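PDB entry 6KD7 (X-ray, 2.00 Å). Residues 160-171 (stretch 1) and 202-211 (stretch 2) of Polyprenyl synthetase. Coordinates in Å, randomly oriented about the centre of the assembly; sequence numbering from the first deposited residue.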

# COMPACT_ATOMS: atom_id res chain seq x y z
N GLU A 160 -23.07 31.22 -4.09
CA GLU A 160 -22.87 29.82 -4.56
C GLU A 160 -22.90 28.88 -3.35
O GLU A 160 -23.52 27.86 -3.45
CB GLU A 160 -21.53 29.67 -5.26
CG GLU A 160 -21.48 30.29 -6.65
CD GLU A 160 -20.06 30.21 -7.19
OE1 GLU A 160 -19.13 30.66 -6.50
OE2 GLU A 160 -19.88 29.58 -8.22
N TYR A 161 -22.26 29.24 -2.25
CA TYR A 161 -22.31 28.46 -0.99
C TYR A 161 -23.78 28.32 -0.53
O TYR A 161 -24.17 27.20 -0.14
CB TYR A 161 -21.43 29.08 0.10
CG TYR A 161 -21.39 28.23 1.34
CD1 TYR A 161 -20.63 27.05 1.37
CD2 TYR A 161 -22.22 28.50 2.44
CE1 TYR A 161 -20.64 26.21 2.48
CE2 TYR A 161 -22.26 27.65 3.54
CZ TYR A 161 -21.46 26.51 3.56
OH TYR A 161 -21.52 25.69 4.64
N LEU A 162 -24.59 29.39 -0.54
CA LEU A 162 -25.98 29.31 0.01
C LEU A 162 -26.83 28.42 -0.90
O LEU A 162 -27.61 27.61 -0.39
CB LEU A 162 -26.58 30.71 0.15
CG LEU A 162 -25.89 31.56 1.22
CD1 LEU A 162 -26.37 33.01 1.16
CD2 LEU A 162 -26.11 30.95 2.60
N ASN A 163 -26.62 28.51 -2.20
CA ASN A 163 -27.28 27.63 -3.19
C ASN A 163 -26.89 26.17 -2.90
O ASN A 163 -27.78 25.29 -2.91
CB ASN A 163 -26.97 28.09 -4.61
CG ASN A 163 -27.69 27.23 -5.61
OD1 ASN A 163 -28.90 27.21 -5.59
ND2 ASN A 163 -26.98 26.40 -6.37
N MET A 164 -25.62 25.91 -2.58
CA MET A 164 -25.19 24.51 -2.37
C MET A 164 -25.87 23.96 -1.11
O MET A 164 -26.47 22.84 -1.17
CB MET A 164 -23.66 24.43 -2.30
CG MET A 164 -23.14 23.03 -1.99
SD MET A 164 -23.13 22.60 -0.24
CE MET A 164 -21.84 23.68 0.38
N ILE A 165 -25.78 24.66 0.02
CA ILE A 165 -26.39 24.14 1.27
C ILE A 165 -27.92 24.10 1.16
O ILE A 165 -28.56 23.20 1.78
CB ILE A 165 -25.93 24.89 2.53
CG1 ILE A 165 -26.29 26.37 2.51
CG2 ILE A 165 -24.46 24.62 2.78
CD1 ILE A 165 -26.18 27.00 3.89
N LYS A 166 -28.51 24.93 0.31
CA LYS A 166 -29.97 24.84 0.10
C LYS A 166 -30.29 23.48 -0.49
O LYS A 166 -31.15 22.75 0.09
CB LYS A 166 -30.47 25.97 -0.80
CG LYS A 166 -31.97 25.89 -1.08
CD LYS A 166 -32.46 27.00 -1.97
CE LYS A 166 -33.23 26.50 -3.16
NZ LYS A 166 -33.25 27.57 -4.18
N LEU A 167 -29.62 23.15 -1.61
CA LEU A 167 -29.83 21.84 -2.30
C LEU A 167 -29.42 20.68 -1.39
O LEU A 167 -30.12 19.65 -1.35
CB LEU A 167 -29.02 21.84 -3.60
CG LEU A 167 -29.49 22.85 -4.64
CD1 LEU A 167 -28.54 22.97 -5.81
CD2 LEU A 167 -30.85 22.44 -5.18
N LYS A 168 -28.32 20.79 -0.67
CA LYS A 168 -27.75 19.62 0.02
C LYS A 168 -28.49 19.34 1.33
O LYS A 168 -28.54 18.16 1.72
CB LYS A 168 -26.26 19.85 0.31
CG LYS A 168 -25.47 18.61 0.71
CD LYS A 168 -24.25 19.00 1.50
CE LYS A 168 -22.98 18.31 1.05
NZ LYS A 168 -22.20 17.76 2.18
N THR A 169 -28.92 20.39 2.03
CA THR A 169 -29.51 20.19 3.38
C THR A 169 -30.90 20.81 3.59
O THR A 169 -31.52 20.41 4.53
CB THR A 169 -28.57 20.76 4.44
OG1 THR A 169 -28.66 22.17 4.35
CG2 THR A 169 -27.13 20.37 4.26
N SER A 170 -31.33 21.76 2.77
CA SER A 170 -32.60 22.48 3.05
C SER A 170 -33.79 21.98 2.24
O SER A 170 -34.86 21.88 2.80
CB SER A 170 -32.41 23.94 2.87
OG SER A 170 -31.40 24.41 3.73
N VAL A 171 -33.61 21.66 0.96
CA VAL A 171 -34.78 21.23 0.13
C VAL A 171 -35.49 20.05 0.79
O VAL A 171 -36.70 19.96 0.62
CB VAL A 171 -34.43 20.95 -1.34
CG1 VAL A 171 -33.97 22.21 -2.03
CG2 VAL A 171 -33.40 19.85 -1.49
N GLY A 202 -34.19 25.42 7.13
CA GLY A 202 -33.12 24.45 6.82
C GLY A 202 -31.82 25.22 6.62
O GLY A 202 -30.79 24.78 7.13
N LEU A 203 -31.90 26.38 5.99
CA LEU A 203 -30.74 27.26 5.81
C LEU A 203 -30.24 27.78 7.17
O LEU A 203 -29.04 27.76 7.42
CB LEU A 203 -31.11 28.37 4.83
CG LEU A 203 -31.18 27.97 3.36
CD1 LEU A 203 -31.75 29.12 2.52
CD2 LEU A 203 -29.81 27.58 2.81
N ALA A 204 -31.13 28.23 8.04
CA ALA A 204 -30.75 28.66 9.40
C ALA A 204 -30.07 27.49 10.10
O ALA A 204 -29.08 27.68 10.80
CB ALA A 204 -31.97 29.14 10.17
N PHE A 205 -30.67 26.32 10.02
CA PHE A 205 -30.16 25.13 10.74
C PHE A 205 -28.70 24.81 10.27
O PHE A 205 -27.81 24.51 11.08
CB PHE A 205 -31.15 23.99 10.52
CG PHE A 205 -30.89 22.74 11.30
CD1 PHE A 205 -30.78 22.78 12.69
CD2 PHE A 205 -30.78 21.51 10.65
CE1 PHE A 205 -30.55 21.62 13.42
CE2 PHE A 205 -30.57 20.35 11.39
CZ PHE A 205 -30.41 20.41 12.77
N GLN A 206 -28.45 24.86 8.97
CA GLN A 206 -27.15 24.48 8.38
C GLN A 206 -26.14 25.58 8.71
O GLN A 206 -25.00 25.22 9.04
CB GLN A 206 -27.27 24.28 6.88
CG GLN A 206 -25.95 23.94 6.24
CD GLN A 206 -25.25 22.76 6.86
OE1 GLN A 206 -24.05 22.81 7.10
NE2 GLN A 206 -25.98 21.69 7.10
N LEU A 207 -26.53 26.85 8.61
CA LEU A 207 -25.63 27.95 9.02
C LEU A 207 -25.26 27.80 10.49
O LEU A 207 -24.07 28.06 10.83
CB LEU A 207 -26.22 29.31 8.67
CG LEU A 207 -26.28 29.55 7.16
CD1 LEU A 207 -26.97 30.85 6.86
CD2 LEU A 207 -24.89 29.56 6.55
N MET A 208 -26.19 27.32 11.31
CA MET A 208 -25.92 27.03 12.74
C MET A 208 -24.90 25.90 12.84
O MET A 208 -23.99 26.01 13.63
CB MET A 208 -27.19 26.63 13.48
CG MET A 208 -27.00 26.48 14.97
SD MET A 208 -28.49 25.99 15.87
CE MET A 208 -28.57 24.23 15.53
N ASP A 209 -25.05 24.85 12.03
CA ASP A 209 -24.09 23.72 12.03
C ASP A 209 -22.69 24.28 11.62
O ASP A 209 -21.71 23.98 12.29
CB ASP A 209 -24.65 22.59 11.19
CG ASP A 209 -23.62 21.49 11.00
OD1 ASP A 209 -22.79 21.62 10.06
OD2 ASP A 209 -23.62 20.54 11.81
N ASP A 210 -22.61 25.16 10.63
CA ASP A 210 -21.32 25.76 10.22
C ASP A 210 -20.71 26.45 11.45
O ASP A 210 -19.52 26.35 11.63
CB ASP A 210 -21.49 26.74 9.07
CG ASP A 210 -21.76 26.11 7.71
OD1 ASP A 210 -21.83 24.85 7.64
OD2 ASP A 210 -21.85 26.88 6.74
N TYR A 211 -21.53 27.17 12.23
CA TYR A 211 -21.06 27.99 13.36
C TYR A 211 -20.53 27.09 14.47
O TYR A 211 -19.45 27.34 15.03
CB TYR A 211 -22.17 28.91 13.89
CG TYR A 211 -21.72 29.76 15.05
CD1 TYR A 211 -21.79 29.28 16.34
CD2 TYR A 211 -21.13 30.98 14.82
CE1 TYR A 211 -21.32 30.04 17.40
CE2 TYR A 211 -20.66 31.76 15.86
CZ TYR A 211 -20.76 31.27 17.15
OH TYR A 211 -20.29 32.04 18.16
O HOH W 1 -30.61 22.07 7.03

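Both stretches are helical throughout, and each helix runs on beyond the residues given. Their axes come within 8.4 Å of each other and cross at 104°, close to a right angle. Contact is therefore confined to a patch, and the two stretches together bury 459 Å². The backbones are nearest at Ser170 and Gly202, whose CA atoms lie 4.3 Å apart.

The lack of a side chain on Gly202 leaves room for Ser170 OG. An ideal CB on Gly202 would lie 2.9 Å from Ser170 OG, which is a clash. As it is, Ser170 OG sits 3.0 Å from Gly202 C. Ser170 OG is also 3.0 Å from Leu203 N, but the angle is poor and the pair is not a hydrogen bond. The contact is one of tight packing.

Leu203 is the main bump. Its side chain fits as a knob into a hollow formed by Leu162, Ile165, Lys166 and Ser170. Its CA-to-CB bond points sideways, but the end of the side chain comes nearer to the first helix. Leu203 CD2 lies 3.7 Å from Ile165 CG1 and 3.9 Å from both Leu162 O and Lys166 CA. The methyl group thus rests against backbone as well as side chain. The Lys166 side chain leads away, so its charged end stays out of the hollow.

Ile165 points back toward the second helix. Ile165 CD1 is 3.9 Å from Leu207 CD2, and Ile165 CB is 3.8 Å from Gln206 CG. It therefore meets Leu203, Gln206 and Leu207. Leu207 also touches Leu162, with CD1 4.3 Å from Leu162 CD2. The side-chain contacts of Ile165 and Leu162 with the leucines of the second helix are apolar.

Near Ser170, the first helix widens into a pi-type turn at residues 166-170. Val171 N bonds to Lys166 O at 2.8 Å, one residue further back than in a regular alpha turn. Thr169 OG1 donates to Ile165 O at 2.8 Å, so the hydroxyl is satisfied within its own helix. Water 1 bridges the backbones, donating to Thr169 O at 3.1 Å and to Gly202 O at 2.7 Å.

The direct hydrogen bond between the stretches lies far from this close approach. Tyr161 OH donates to Asp210 OD2 at 2.4 Å, a very short distance. Asp210 OD2 lies near the plane of the tyrosine ring, at its edge. Leu207 CD2 also meets the ring edge, 4.4 Å from Tyr161 CE2.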